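Local coordinates for protein GH62 hydrolase (Scytalidium thermophilum, PDB 4PVA) that probably removes arabinofuranosyl side groups from arabinoxylan, acting as a family GH62 alpha-L-arabinofuranosidase with a five-bladed beta-propeller fold, at residues A43-P48 with W335-I340; M164-D169 with C179-S184; L190-T195 with E206-L211; Q287-S292 with F317-V322. All blocks are in the same frame, centred on the assembly; numbering follows the deposited sequence. Where two conformers were deposited one is given.

Interactions 2 and 3 lie within one propeller blade, whereas interaction 1 bridges two. The centres of interactions 2 and 3 are 9 Å apart, and they are joined by the pairing of strands 178-184 and 189-196. Interactions 1 and 4, whose centres are 8 Å apart, lie on the other side of the chain's centre and meet where Gly338 N approaches Tyr319 O (2.8 Å) and Asp47 N approaches Gln320 OE1 (2.8 Å). Lys46 of interaction 1 and Gln320 of interaction 4 bind the same phosphate, which probably marks the substrate pocket. Interaction 2 holds a different phosphate. The centres of interactions 1 and 2 are 22 Å apart, with nearest atoms about 7 Å apart.

Interaction 1: A43-P48 with W335-I340; sequences AGIKDP and WRLGLI. With PO4 (phosphate ion), chain F.
Lys46 lies across the indole of Trp335 at a junction between two blades of the five-bladed beta-propeller, residues 44-48 belonging to one sheet and 336-340 to the next. Lys46 CE stands over one face of the indole, 3.8 Å from the centroid of the Trp335 five-membered ring, a CH-pi contact. The lysine chain bends at chi3 (75°), and Lys46 NZ reaches phosphate O3 at 2.7 Å; Tyr69 is a further partner of the amine. On the apolar side Leu337 fits between two neighbours, its CG 3.9 Å from Ile45 CG2 and its CD2 3.8 Å from Pro48 CD. Arg336 starts off pointing away, but a bend at chi2 (-72°) brings its guanidinium back. Two donors grip Trp335 O from opposite faces of its carbonyl plane: Ile45 N at 3.1 Å and Arg336 NH1 at 2.9 Å. NH1 also donates to Ala43 O, which lies in the guanidinium plane, at 3.0 Å, and a water joins that oxygen to Arg336 NH2.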
loop_
_atom_site.group_PDB
_atom_site.type_symbol
_atom_site.label_atom_id
_atom_site.label_comp_id
_atom_site.label_asym_id
_atom_site.label_seq_id
_atom_site.Cartn_x
_atom_site.Cartn_y
_atom_site.Cartn_z
ATOM N N ALA A 43 -17.566 6.952 6.100
ATOM C CA ALA A 43 -17.443 6.215 7.358
ATOM C C ALA A 43 -15.969 6.034 7.764
ATOM O O ALA A 43 -15.610 6.157 8.939
ATOM C CB ALA A 43 -18.159 4.877 7.284
ATOM N N GLY A 44 -15.117 5.625 6.809
ATOM C CA GLY A 44 -13.721 5.313 7.064
ATOM C C GLY A 44 -12.799 6.021 6.101
ATOM O O GLY A 44 -13.118 6.174 4.922
ATOM N N ILE A 45 -11.632 6.419 6.615
ATOM C CA ILE A 45 -10.504 6.816 5.773
ATOM C C ILE A 45 -9.481 5.711 5.875
ATOM O O ILE A 45 -9.095 5.290 6.958
ATOM C CB ILE A 45 -9.903 8.177 6.196
ATOM C CG1 ILE A 45 -10.997 9.274 6.179
ATOM C CG2 ILE A 45 -8.795 8.588 5.254
ATOM C CD1 ILE A 45 -11.513 9.599 4.812
ATOM N N LYS A 46 -9.057 5.243 4.693
ATOM C CA LYS A 46 -8.422 3.956 4.557
ATOM C C LYS A 46 -7.198 3.970 3.655
ATOM O O LYS A 46 -7.021 4.844 2.816
ATOM C CB LYS A 46 -9.399 2.940 3.980
ATOM C CG LYS A 46 -10.589 2.671 4.874
ATOM C CD LYS A 46 -11.471 1.551 4.361
ATOM C CE LYS A 46 -10.858 0.187 4.573
ATOM N NZ LYS A 46 -11.757 -0.866 4.072
ATOM N N ASP A 47 -6.362 2.957 3.843
ATOM C CA ASP A 47 -5.357 2.519 2.879
ATOM C C ASP A 47 -4.535 3.656 2.290
ATOM O O ASP A 47 -4.619 3.964 1.106
ATOM C CB ASP A 47 -5.948 1.563 1.845
ATOM C CG ASP A 47 -7.034 2.119 1.009
ATOM O OD1 ASP A 47 -6.831 3.199 0.384
ATOM O OD2 ASP A 47 -8.113 1.444 0.891
ATOM N N PRO A 48 -3.674 4.272 3.114
ATOM C CA PRO A 48 -2.916 5.434 2.639
ATOM C C PRO A 48 -1.677 5.067 1.838
ATOM O O PRO A 48 -1.045 4.028 2.071
ATOM C CB PRO A 48 -2.513 6.109 3.952
ATOM C CG PRO A 48 -2.333 4.963 4.886
ATOM C CD PRO A 48 -3.429 4.002 4.536
ATOM N N TRP A 335 -12.722 3.332 10.200
ATOM C CA TRP A 335 -11.271 3.377 10.037
ATOM C C TRP A 335 -10.770 4.805 10.099
ATOM O O TRP A 335 -11.415 5.738 9.594
ATOM C CB TRP A 335 -10.820 2.756 8.711
ATOM C CG TRP A 335 -11.125 1.321 8.522
ATOM C CD1 TRP A 335 -12.177 0.791 7.838
ATOM C CD2 TRP A 335 -10.345 0.189 8.982
ATOM N NE1 TRP A 335 -12.120 -0.597 7.860
ATOM C CE2 TRP A 335 -10.994 -0.976 8.542
ATOM C CE3 TRP A 335 -9.170 0.057 9.726
ATOM C CZ2 TRP A 335 -10.497 -2.258 8.798
ATOM C CZ3 TRP A 335 -8.693 -1.208 9.986
ATOM C CH2 TRP A 335 -9.354 -2.343 9.530
ATOM N N ARG A 336 -9.624 4.983 10.736
ATOM C CA ARG A 336 -8.923 6.243 10.764
ATOM C C ARG A 336 -7.464 5.979 10.384
ATOM O O ARG A 336 -6.982 4.860 10.555
ATOM C CB ARG A 336 -8.950 6.862 12.189
ATOM C CG ARG A 336 -10.289 6.758 12.947
ATOM C CD ARG A 336 -11.207 7.675 12.307
ATOM N NE ARG A 336 -12.538 7.700 12.914
ATOM C CZ ARG A 336 -13.641 7.405 12.246
ATOM N NH1 ARG A 336 -13.589 6.967 10.998
ATOM N NH2 ARG A 336 -14.831 7.607 12.846
ATOM N N LEU A 337 -6.744 6.972 9.890
ATOM C CA LEU A 337 -5.303 6.829 9.648
ATOM C C LEU A 337 -4.490 7.160 10.882
ATOM O O LEU A 337 -4.800 8.118 11.592
ATOM C CB LEU A 337 -4.812 7.723 8.520
ATOM C CG LEU A 337 -5.596 7.638 7.212
ATOM C CD1 LEU A 337 -4.966 8.542 6.175
ATOM C CD2 LEU A 337 -5.676 6.201 6.698
ATOM N N GLY A 338 -3.464 6.362 11.116
ATOM C CA GLY A 338 -2.497 6.650 12.159
ATOM C C GLY A 338 -1.103 6.414 11.637
ATOM O O GLY A 338 -0.912 6.007 10.502
ATOM N N LEU A 339 -0.106 6.655 12.519
ATOM C CA LEU A 339 1.302 6.546 12.180
ATOM C C LEU A 339 2.045 5.675 13.193
ATOM O O LEU A 339 1.893 5.883 14.400
ATOM C CB LEU A 339 1.919 7.941 12.219
ATOM C CG LEU A 339 3.414 8.049 12.042
ATOM C CD1 LEU A 339 3.907 7.732 10.670
ATOM C CD2 LEU A 339 3.909 9.424 12.418
ATOM N N ILE A 340 2.838 4.725 12.733
ATOM C CA ILE A 340 3.883 4.121 13.554
ATOM C C ILE A 340 5.252 4.559 13.070
ATOM O O ILE A 340 5.499 4.711 11.870
ATOM C CB ILE A 340 3.796 2.575 13.641
ATOM C CG1 ILE A 340 3.810 1.891 12.264
ATOM C CG2 ILE A 340 2.586 2.161 14.449
ATOM C CD1 ILE A 340 3.739 0.390 12.318
HETATM P P PO4 F . -9.138 -3.484 3.647
HETATM O O1 PO4 F . -8.384 -4.129 4.834
HETATM O O2 PO4 F . -9.147 -4.495 2.480
HETATM O O3 PO4 F . -10.570 -3.297 4.092
HETATM O O4 PO4 F . -8.479 -2.241 3.278
HETATM O O HOH W 1 -17.154 7.169 11.047
HETATM O O HOH W 2 -14.135 -0.737 5.716
#

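Interaction 2: M164-D169 with C179-S184; sequences MWVVCD and CHLFSS. With PO4 (phosphate ion), chain G.
Leu181 pushes its CD1 methyl into the hollow between Val166 and Met164, 3.8 Å from Val166 CG2 and 4.2 Å from Met164 CB. With CG anti to the backbone N (chi1 172°), the leucine sends it across to the other strand. At one end the selenium of Met164, a selenomethionine, rests on Ser183 CB at 3.5 Å. At the other, Cys168 SG and Cys179 SG meet at 3.2 Å. On the face carrying Trp165, Val167 and Phe182, the bump is Val167 CG1, which approaches the phenyl ring obliquely, 3.9 Å from Phe182 CE1. His180 sets its ring edge against Val167 O, with CD2 at 3.6 Å, and its NE2 donates almost straight to phosphate O2 at 2.9 Å (166°); its ND1 is hydrogen-bonded to Arg192 NH1. With an alanine at His180, the phosphate and Arg192 would probably each lose a partner, and Val167 O the ring edge beside it. Backbone bonds tie Trp165 to Phe182 and Val167 to His180, the pairing of an antiparallel hairpin in a propeller blade.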
loop_
_atom_site.group_PDB
_atom_site.type_symbol
_atom_site.label_atom_id
_atom_site.label_comp_id
_atom_site.label_asym_id
_atom_site.label_seq_id
_atom_site.Cartn_x
_atom_site.Cartn_y
_atom_site.Cartn_z
HETATM N N MSE A 164 -3.134 -3.453 -5.570
HETATM C CA MSE A 164 -2.151 -3.443 -6.646
HETATM C C MSE A 164 -0.899 -2.702 -6.232
HETATM O O MSE A 164 -0.957 -1.609 -5.629
HETATM C CB MSE A 164 -2.800 -2.724 -7.849
HETATM C CG MSE A 164 -4.225 -3.095 -8.194
HETATM SE SE MSE A 164 -4.319 -5.003 -8.573
HETATM C CE MSE A 164 -6.282 -5.127 -8.710
ATOM N N TRP A 165 0.268 -3.258 -6.556
ATOM C CA TRP A 165 1.549 -2.672 -6.150
ATOM C C TRP A 165 2.575 -2.795 -7.255
ATOM O O TRP A 165 2.877 -3.920 -7.680
ATOM C CB TRP A 165 2.079 -3.407 -4.896
ATOM C CG TRP A 165 3.347 -2.834 -4.376
ATOM C CD1 TRP A 165 4.625 -3.130 -4.757
ATOM C CD2 TRP A 165 3.454 -1.845 -3.369
ATOM N NE1 TRP A 165 5.524 -2.366 -4.053
ATOM C CE2 TRP A 165 4.816 -1.558 -3.208
ATOM C CE3 TRP A 165 2.528 -1.145 -2.605
ATOM C CZ2 TRP A 165 5.276 -0.651 -2.276
ATOM C CZ3 TRP A 165 2.995 -0.213 -1.697
ATOM C CH2 TRP A 165 4.341 0.021 -1.544
ATOM N N VAL A 166 3.145 -1.685 -7.697
ATOM C CA VAL A 166 4.243 -1.702 -8.654
ATOM C C VAL A 166 5.580 -1.451 -7.962
ATOM O O VAL A 166 5.702 -0.585 -7.092
ATOM C CB VAL A 166 4.036 -0.628 -9.756
ATOM C CG1 VAL A 166 5.269 -0.403 -10.619
ATOM C CG2 VAL A 166 2.833 -0.988 -10.589
ATOM N N VAL A 167 6.594 -2.191 -8.390
ATOM C CA VAL A 167 7.971 -1.916 -8.017
ATOM C C VAL A 167 8.878 -2.294 -9.167
ATOM O O VAL A 167 8.713 -3.338 -9.780
ATOM C CB VAL A 167 8.356 -2.612 -6.682
ATOM C CG1 VAL A 167 8.112 -4.107 -6.760
ATOM C CG2 VAL A 167 9.812 -2.318 -6.312
ATOM N N CYS A 168 9.839 -1.429 -9.448
ATOM C CA CYS A 168 10.761 -1.608 -10.567
ATOM C C CYS A 168 12.167 -1.794 -10.061
ATOM O O CYS A 168 12.559 -1.155 -9.095
ATOM C CB CYS A 168 10.706 -0.399 -11.520
ATOM S SG CYS A 168 9.027 0.072 -12.007
ATOM N N ASP A 169 12.922 -2.697 -10.698
ATOM C CA ASP A 169 14.351 -2.858 -10.332
ATOM C C ASP A 169 15.161 -1.695 -10.914
ATOM O O ASP A 169 14.626 -0.843 -11.629
ATOM C CB ASP A 169 14.896 -4.252 -10.705
ATOM C CG ASP A 169 15.032 -4.487 -12.229
ATOM O OD1 ASP A 169 15.584 -3.571 -12.901
ATOM O OD2 ASP A 169 14.685 -5.582 -12.733
ATOM N N CYS A 179 9.700 -4.067 -14.371
ATOM C CA CYS A 179 8.654 -3.454 -13.550
ATOM C C CYS A 179 7.671 -4.538 -13.217
ATOM O O CYS A 179 7.123 -5.193 -14.094
ATOM C CB CYS A 179 7.921 -2.359 -14.324
ATOM S SG CYS A 179 9.045 -1.117 -15.011
ATOM N N HIS A 180 7.417 -4.732 -11.920
ATOM C CA HIS A 180 6.585 -5.842 -11.425
ATOM C C HIS A 180 5.315 -5.266 -10.840
ATOM O O HIS A 180 5.335 -4.235 -10.210
ATOM C CB HIS A 180 7.346 -6.603 -10.343
ATOM C CG HIS A 180 8.639 -7.158 -10.809
ATOM N ND1 HIS A 180 8.791 -8.446 -11.252
ATOM C CD2 HIS A 180 9.859 -6.586 -10.857
ATOM C CE1 HIS A 180 10.062 -8.642 -11.564
ATOM N NE2 HIS A 180 10.728 -7.537 -11.316
ATOM N N LEU A 181 4.211 -5.947 -11.069
ATOM C CA LEU A 181 2.902 -5.575 -10.568
ATOM C C LEU A 181 2.383 -6.758 -9.746
ATOM O O LEU A 181 2.107 -7.832 -10.289
ATOM C CB LEU A 181 1.945 -5.281 -11.720
ATOM C CG LEU A 181 0.487 -5.052 -11.383
ATOM C CD1 LEU A 181 0.299 -3.872 -10.496
ATOM C CD2 LEU A 181 -0.251 -4.842 -12.694
ATOM N N PHE A 182 2.252 -6.536 -8.453
ATOM C CA PHE A 182 1.740 -7.517 -7.505
ATOM C C PHE A 182 0.294 -7.243 -7.205
ATOM O O PHE A 182 -0.157 -6.091 -7.223
ATOM C CB PHE A 182 2.534 -7.472 -6.202
ATOM C CG PHE A 182 3.953 -7.975 -6.324
ATOM C CD1 PHE A 182 4.980 -7.119 -6.756
ATOM C CD2 PHE A 182 4.308 -9.266 -5.944
ATOM C CE1 PHE A 182 6.274 -7.546 -6.834
ATOM C CE2 PHE A 182 5.606 -9.699 -6.014
ATOM C CZ PHE A 182 6.600 -8.848 -6.471
ATOM N N SER A 183 -0.465 -8.298 -6.898
ATOM C CA SER A 183 -1.853 -8.169 -6.517
ATOM C C SER A 183 -2.282 -9.386 -5.709
ATOM O O SER A 183 -1.617 -10.421 -5.699
ATOM C CB SER A 183 -2.713 -7.988 -7.772
ATOM O OG SER A 183 -2.682 -9.109 -8.634
ATOM N N SER A 184 -3.415 -9.263 -5.042
ATOM C CA SER A 184 -3.957 -10.314 -4.178
ATOM C C SER A 184 -5.372 -10.673 -4.633
ATOM O O SER A 184 -5.993 -9.920 -5.379
ATOM C CB SER A 184 -4.000 -9.815 -2.721
ATOM O OG SER A 184 -2.686 -9.638 -2.182
HETATM P P PO4 G . 14.314 -8.438 -10.439
HETATM O O1 PO4 G . 13.478 -9.676 -10.266
HETATM O O2 PO4 G . 13.594 -7.409 -11.284
HETATM O O3 PO4 G . 15.581 -8.823 -11.201
HETATM O O4 PO4 G . 14.693 -7.924 -9.021
#

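Interaction 3: L190-T195 with E206-L211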
loop_
_atom_site.group_PDB
_atom_site.type_symbol
_atom_site.label_atom_id
_atom_site.label_comp_id
_atom_site.label_asym_id
_atom_site.label_seq_id
_atom_site.Cartn_x
_atom_site.Cartn_y
_atom_site.Cartn_z
ATOM N N LEU A 190 -0.806 -14.545 -3.785
ATOM C CA LEU A 190 -0.099 -13.314 -4.177
ATOM C C LEU A 190 0.392 -13.536 -5.597
ATOM O O LEU A 190 1.117 -14.512 -5.850
ATOM C CB LEU A 190 1.019 -12.997 -3.199
ATOM C CG LEU A 190 1.826 -11.715 -3.499
ATOM C CD1 LEU A 190 0.995 -10.482 -3.341
ATOM C CD2 LEU A 190 3.056 -11.606 -2.641
ATOM N N TYR A 191 0.005 -12.621 -6.489
ATOM C CA TYR A 191 0.316 -12.697 -7.906
ATOM C C TYR A 191 1.336 -11.649 -8.288
ATOM O O TYR A 191 1.411 -10.618 -7.661
ATOM C CB TYR A 191 -0.909 -12.486 -8.781
ATOM C CG TYR A 191 -2.060 -13.435 -8.497
ATOM C CD1 TYR A 191 -2.142 -14.643 -9.139
ATOM C CD2 TYR A 191 -3.063 -13.123 -7.622
ATOM C CE1 TYR A 191 -3.204 -15.534 -8.884
ATOM C CE2 TYR A 191 -4.120 -13.993 -7.363
ATOM C CZ TYR A 191 -4.167 -15.183 -7.982
ATOM O OH TYR A 191 -5.282 -16.046 -7.769
ATOM N N ARG A 192 2.067 -11.916 -9.370
ATOM C CA ARG A 192 3.066 -10.987 -9.903
ATOM C C ARG A 192 3.127 -11.084 -11.403
ATOM O O ARG A 192 3.316 -12.164 -11.960
ATOM C CB ARG A 192 4.442 -11.292 -9.336
ATOM C CG ARG A 192 5.558 -10.318 -9.728
ATOM C CD ARG A 192 6.957 -10.905 -9.437
ATOM N NE ARG A 192 7.187 -12.092 -10.225
ATOM C CZ ARG A 192 7.429 -12.101 -11.517
ATOM N NH1 ARG A 192 7.645 -10.980 -12.178
ATOM N NH2 ARG A 192 7.491 -13.248 -12.162
ATOM N N SER A 193 3.016 -9.933 -12.053
ATOM C CA SER A 193 3.290 -9.759 -13.501
ATOM C C SER A 193 4.500 -8.864 -13.668
ATOM O O SER A 193 4.919 -8.174 -12.739
ATOM C CB SER A 193 2.117 -9.109 -14.220
ATOM O OG SER A 193 0.972 -9.971 -14.244
ATOM N N GLN A 194 5.033 -8.820 -14.895
ATOM C CA GLN A 194 6.153 -7.937 -15.193
ATOM C C GLN A 194 6.064 -7.392 -16.600
ATOM O O GLN A 194 5.438 -7.970 -17.487
ATOM C CB GLN A 194 7.482 -8.661 -14.994
ATOM C CG GLN A 194 7.672 -9.828 -15.942
ATOM C CD GLN A 194 8.920 -10.600 -15.680
ATOM O OE1 GLN A 194 9.158 -11.077 -14.578
ATOM N NE2 GLN A 194 9.735 -10.742 -16.710
ATOM N N THR A 195 6.786 -6.299 -16.772
ATOM C CA THR A 195 7.072 -5.724 -18.100
ATOM C C THR A 195 8.407 -5.016 -17.998
ATOM O O THR A 195 8.993 -4.909 -16.944
ATOM C CB THR A 195 5.950 -4.777 -18.551
ATOM O OG1 THR A 195 6.165 -4.496 -19.962
ATOM C CG2 THR A 195 5.917 -3.504 -17.771
ATOM N N GLU A 206 1.204 -12.290 -18.172
ATOM C CA GLU A 206 0.229 -13.074 -17.407
ATOM C C GLU A 206 0.818 -13.230 -16.017
ATOM O O GLU A 206 2.002 -13.474 -15.860
ATOM C CB GLU A 206 0.001 -14.461 -18.026
ATOM C CG GLU A 206 -0.946 -15.389 -17.257
ATOM C CD GLU A 206 -2.428 -15.039 -17.370
ATOM O OE1 GLU A 206 -3.268 -15.703 -16.618
ATOM O OE2 GLU A 206 -2.696 -14.121 -18.238
ATOM N N PRO A 207 0.003 -13.073 -14.976
ATOM C CA PRO A 207 0.578 -13.198 -13.636
ATOM C C PRO A 207 1.004 -14.607 -13.323
ATOM O O PRO A 207 0.488 -15.573 -13.885
ATOM C CB PRO A 207 -0.576 -12.791 -12.701
ATOM C CG PRO A 207 -1.601 -12.143 -13.584
ATOM C CD PRO A 207 -1.420 -12.695 -14.943
ATOM N N GLU A 208 1.940 -14.704 -12.390
ATOM C CA GLU A 208 2.342 -15.968 -11.765
ATOM C C GLU A 208 1.976 -15.885 -10.287
ATOM O O GLU A 208 2.047 -14.795 -9.681
ATOM C CB GLU A 208 3.852 -16.165 -11.963
ATOM C CG GLU A 208 4.181 -16.361 -13.458
ATOM C CD GLU A 208 5.658 -16.504 -13.786
ATOM O OE1 GLU A 208 6.490 -16.209 -12.919
ATOM O OE2 GLU A 208 5.980 -16.904 -14.941
ATOM N N ILE A 209 1.634 -17.006 -9.678
ATOM C CA ILE A 209 1.454 -17.073 -8.239
ATOM C C ILE A 209 2.829 -17.146 -7.600
ATOM O O ILE A 209 3.569 -18.112 -7.862
ATOM C CB ILE A 209 0.588 -18.293 -7.838
ATOM C CG1 ILE A 209 -0.837 -18.131 -8.376
ATOM C CG2 ILE A 209 0.586 -18.427 -6.324
ATOM C CD1 ILE A 209 -1.716 -19.358 -8.255
ATOM N N VAL A 210 3.200 -16.155 -6.797
ATOM C CA VAL A 210 4.536 -16.150 -6.220
ATOM C C VAL A 210 4.555 -16.673 -4.790
ATOM O O VAL A 210 5.552 -17.224 -4.375
ATOM C CB VAL A 210 5.215 -14.777 -6.312
ATOM C CG1 VAL A 210 5.515 -14.394 -7.765
ATOM C CG2 VAL A 210 4.420 -13.740 -5.621
ATOM N N LEU A 211 3.470 -16.511 -4.051
ATOM C CA LEU A 211 3.284 -17.102 -2.729
ATOM C C LEU A 211 1.838 -17.462 -2.554
ATOM O O LEU A 211 0.957 -16.810 -3.100
ATOM C CB LEU A 211 3.636 -16.122 -1.644
ATOM C CG LEU A 211 5.054 -15.700 -1.412
ATOM C CD1 LEU A 211 5.080 -14.664 -0.299
ATOM C CD2 LEU A 211 5.986 -16.855 -1.117
HETATM O O HOH W 3 4.482 -13.039 -14.502
#
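Leu190 pairs with both Val210 and Leu211 in a classic beta bulge, its carbonyl accepting Val210 N and its amide donating to Leu211 O, before Arg192 and Glu208 resume antiparallel bonding. This hairpin brings strand 208-212 to the outer edge of a propeller blade. Val210 CG1 lies 3.6 Å from Arg192 CB, the side chains crossing at about a right angle, and its CG2 3.9 Å from Leu190 CD2. Tyr191 and Ile209 run side by side, with Tyr191 CE1 3.6 Å from Ile209 CG1. A bend at chi3 (63°) folds Arg192 so that NH1 donates to a lone pair of Gln194 OE1 at 2.8 Å. Its NH2 forms a salt bridge with Asp262; a second, to Glu208 OE1 (3.2 Å), has a weak hydrogen bond and, with two glutamate conformers, is doubtful. A leucine in place of Arg192 would probably leave Asp262 without its positive mate, and Gln194 OE1 and His180 ND1 without this partner. A water donates to both Arg192 O and Glu206 O, 2.9 Å from each.

Interaction 4: Q287-S292 with F317-V322. With PO4 (phosphate ion), chain F.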
loop_
_atom_site.group_PDB
_atom_site.type_symbol
_atom_site.label_atom_id
_atom_site.label_comp_id
_atom_site.label_asym_id
_atom_site.label_seq_id
_atom_site.Cartn_x
_atom_site.Cartn_y
_atom_site.Cartn_z
ATOM N N GLN A 287 -2.670 7.754 23.114
ATOM C CA GLN A 287 -4.006 7.190 22.945
ATOM C C GLN A 287 -3.955 5.803 22.269
ATOM O O GLN A 287 -3.321 5.653 21.235
ATOM C CB GLN A 287 -4.873 8.188 22.150
ATOM C CG GLN A 287 -6.140 7.573 21.586
ATOM C CD GLN A 287 -7.102 8.595 21.011
ATOM O OE1 GLN A 287 -6.799 9.791 20.925
ATOM N NE2 GLN A 287 -8.278 8.114 20.602
ATOM N N LYS A 288 -4.624 4.808 22.862
ATOM C CA LYS A 288 -4.642 3.405 22.392
ATOM C C LYS A 288 -6.016 3.032 21.793
ATOM O O LYS A 288 -6.983 2.844 22.542
ATOM C CB LYS A 288 -4.286 2.462 23.556
ATOM C CG LYS A 288 -4.707 0.986 23.390
ATOM C CD LYS A 288 -4.145 0.245 22.180
ATOM C CE LYS A 288 -4.329 -1.269 22.330
ATOM N NZ LYS A 288 -3.788 -2.092 21.203
ATOM N N TRP A 289 -6.092 3.022 20.471
ATOM C CA TRP A 289 -7.349 3.197 19.734
ATOM C C TRP A 289 -7.624 2.099 18.709
ATOM O O TRP A 289 -8.660 2.089 18.068
ATOM C CB TRP A 289 -7.342 4.567 19.030
ATOM C CG TRP A 289 -6.182 4.727 18.071
ATOM C CD1 TRP A 289 -4.881 5.015 18.400
ATOM C CD2 TRP A 289 -6.217 4.626 16.641
ATOM N NE1 TRP A 289 -4.107 5.072 17.259
ATOM C CE2 TRP A 289 -4.910 4.870 16.174
ATOM C CE3 TRP A 289 -7.239 4.388 15.705
ATOM C CZ2 TRP A 289 -4.579 4.873 14.837
ATOM C CZ3 TRP A 289 -6.901 4.386 14.359
ATOM C CH2 TRP A 289 -5.569 4.617 13.948
ATOM N N THR A 290 -6.685 1.193 18.511
ATOM C CA THR A 290 -6.841 0.105 17.552
ATOM C C THR A 290 -5.999 -1.075 18.000
ATOM O O THR A 290 -4.957 -0.880 18.650
ATOM C CB THR A 290 -6.401 0.571 16.144
ATOM O OG1 THR A 290 -6.623 -0.462 15.178
ATOM C CG2 THR A 290 -4.941 0.982 16.122
ATOM N N LYS A 291 -6.466 -2.276 17.732
ATOM C CA LYS A 291 -5.656 -3.484 17.871
ATOM C C LYS A 291 -5.167 -4.031 16.535
ATOM O O LYS A 291 -4.441 -4.978 16.486
ATOM C CB LYS A 291 -6.424 -4.592 18.577
ATOM C CG LYS A 291 -6.744 -4.183 19.997
ATOM C CD LYS A 291 -7.453 -5.249 20.794
ATOM C CE LYS A 291 -7.482 -4.859 22.252
ATOM N NZ LYS A 291 -8.191 -5.895 23.045
ATOM N N SER A 292 -5.590 -3.379 15.456
ATOM C CA SER A 292 -5.219 -3.721 14.096
ATOM C C SER A 292 -4.278 -2.690 13.534
ATOM O O SER A 292 -4.505 -1.494 13.656
ATOM C CB SER A 292 -6.469 -3.803 13.234
ATOM O OG SER A 292 -7.104 -5.061 13.453
ATOM N N PHE A 317 5.338 4.560 9.000
ATOM C CA PHE A 317 4.373 3.701 8.302
ATOM C C PHE A 317 2.997 4.259 8.666
ATOM O O PHE A 317 2.555 4.218 9.826
ATOM C CB PHE A 317 4.596 2.249 8.732
ATOM C CG PHE A 317 3.756 1.207 8.035
ATOM C CD1 PHE A 317 4.150 0.685 6.812
ATOM C CD2 PHE A 317 2.680 0.582 8.674
ATOM C CE1 PHE A 317 3.494 -0.363 6.224
ATOM C CE2 PHE A 317 2.011 -0.491 8.085
ATOM C CZ PHE A 317 2.408 -0.943 6.838
ATOM N N LEU A 318 2.311 4.811 7.674
ATOM C CA LEU A 318 0.974 5.322 7.835
ATOM C C LEU A 318 0.024 4.140 7.605
ATOM O O LEU A 318 0.203 3.388 6.639
ATOM C CB LEU A 318 0.795 6.426 6.800
ATOM C CG LEU A 318 -0.291 7.456 6.977
ATOM C CD1 LEU A 318 -0.117 8.253 8.245
ATOM C CD2 LEU A 318 -0.291 8.391 5.785
ATOM N N TYR A 319 -0.948 3.946 8.461
ATOM C CA TYR A 319 -1.799 2.768 8.439
ATOM C C TYR A 319 -3.232 3.094 8.792
ATOM O O TYR A 319 -3.540 4.202 9.262
ATOM C CB TYR A 319 -1.233 1.673 9.373
ATOM C CG TYR A 319 -1.399 2.002 10.869
ATOM C CD1 TYR A 319 -0.500 2.808 11.548
ATOM C CD2 TYR A 319 -2.462 1.491 11.555
ATOM C CE1 TYR A 319 -0.695 3.095 12.879
ATOM C CE2 TYR A 319 -2.685 1.760 12.892
ATOM C CZ TYR A 319 -1.778 2.574 13.556
ATOM O OH TYR A 319 -1.993 2.761 14.919
ATOM N N GLN A 320 -4.152 2.161 8.526
ATOM C CA GLN A 320 -5.532 2.288 8.952
ATOM C C GLN A 320 -5.754 1.447 10.212
ATOM O O GLN A 320 -5.330 0.310 10.310
ATOM C CB GLN A 320 -6.515 1.929 7.848
ATOM C CG GLN A 320 -6.541 0.440 7.464
ATOM C CD GLN A 320 -7.320 0.104 6.213
ATOM O OE1 GLN A 320 -7.512 0.945 5.349
ATOM N NE2 GLN A 320 -7.772 -1.129 6.111
ATOM N N GLY A 321 -6.422 2.070 11.191
ATOM C CA GLY A 321 -6.804 1.401 12.434
ATOM C C GLY A 321 -8.258 1.665 12.718
ATOM O O GLY A 321 -8.901 2.516 12.085
ATOM N N VAL A 322 -8.801 0.906 13.643
ATOM C CA VAL A 322 -10.223 1.008 13.937
ATOM C C VAL A 322 -10.452 0.573 15.358
ATOM O O VAL A 322 -9.772 -0.302 15.858
ATOM C CB VAL A 322 -11.028 0.134 12.926
ATOM C CG1 VAL A 322 -10.740 -1.333 13.073
ATOM C CG2 VAL A 322 -12.517 0.386 13.035
HETATM P P PO4 F . -9.138 -3.484 3.647
HETATM O O1 PO4 F . -8.384 -4.129 4.834
HETATM O O2 PO4 F . -9.147 -4.495 2.480
HETATM O O3 PO4 F . -10.570 -3.297 4.092
HETATM O O4 PO4 F . -8.479 -2.241 3.278
HETATM O O HOH W 4 -8.696 -2.799 16.058
#
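Thr290 OG1 accepts a hydrogen bond from Val322 N (3.0 Å) and donates one to a lone pair of Ser292 O (2.8 Å). The hydroxyl stands anti to the backbone N (chi1 -177°), which leaves CG2 to lie 3.8 Å above the plane of the Trp289 ring. Two neighbours approach that indole obliquely: Trp289 CZ2 lies 3.3 Å from Tyr319 OH, and Trp289 CZ3 lies 3.5 Å from Gly321 C. The ring planes of Trp289 and Tyr319 are 25° apart, but the rings are offset so that little of one lies over the other. A beta carbon at Gly321 would probably crowd Trp289 CH2 and Thr290 CG2. In the propeller, this joins the loop 287-292 to strand 316-321, in the blade where strands 26-28 and 336-341, near the chain ends, are neighbours. A water accepts a hydrogen bond from Lys291 N and donates one to Val322 O at 2.7 Å. Further out, Thr29 O accepts from Trp289 NE1, and Ser28 is hydrogen-bonded to Tyr319 OH. Gln320 OE1 is hydrogen-bonded to Asp47 N, and Gln320 NE2 donates to phosphate O4 at 3.1 Å.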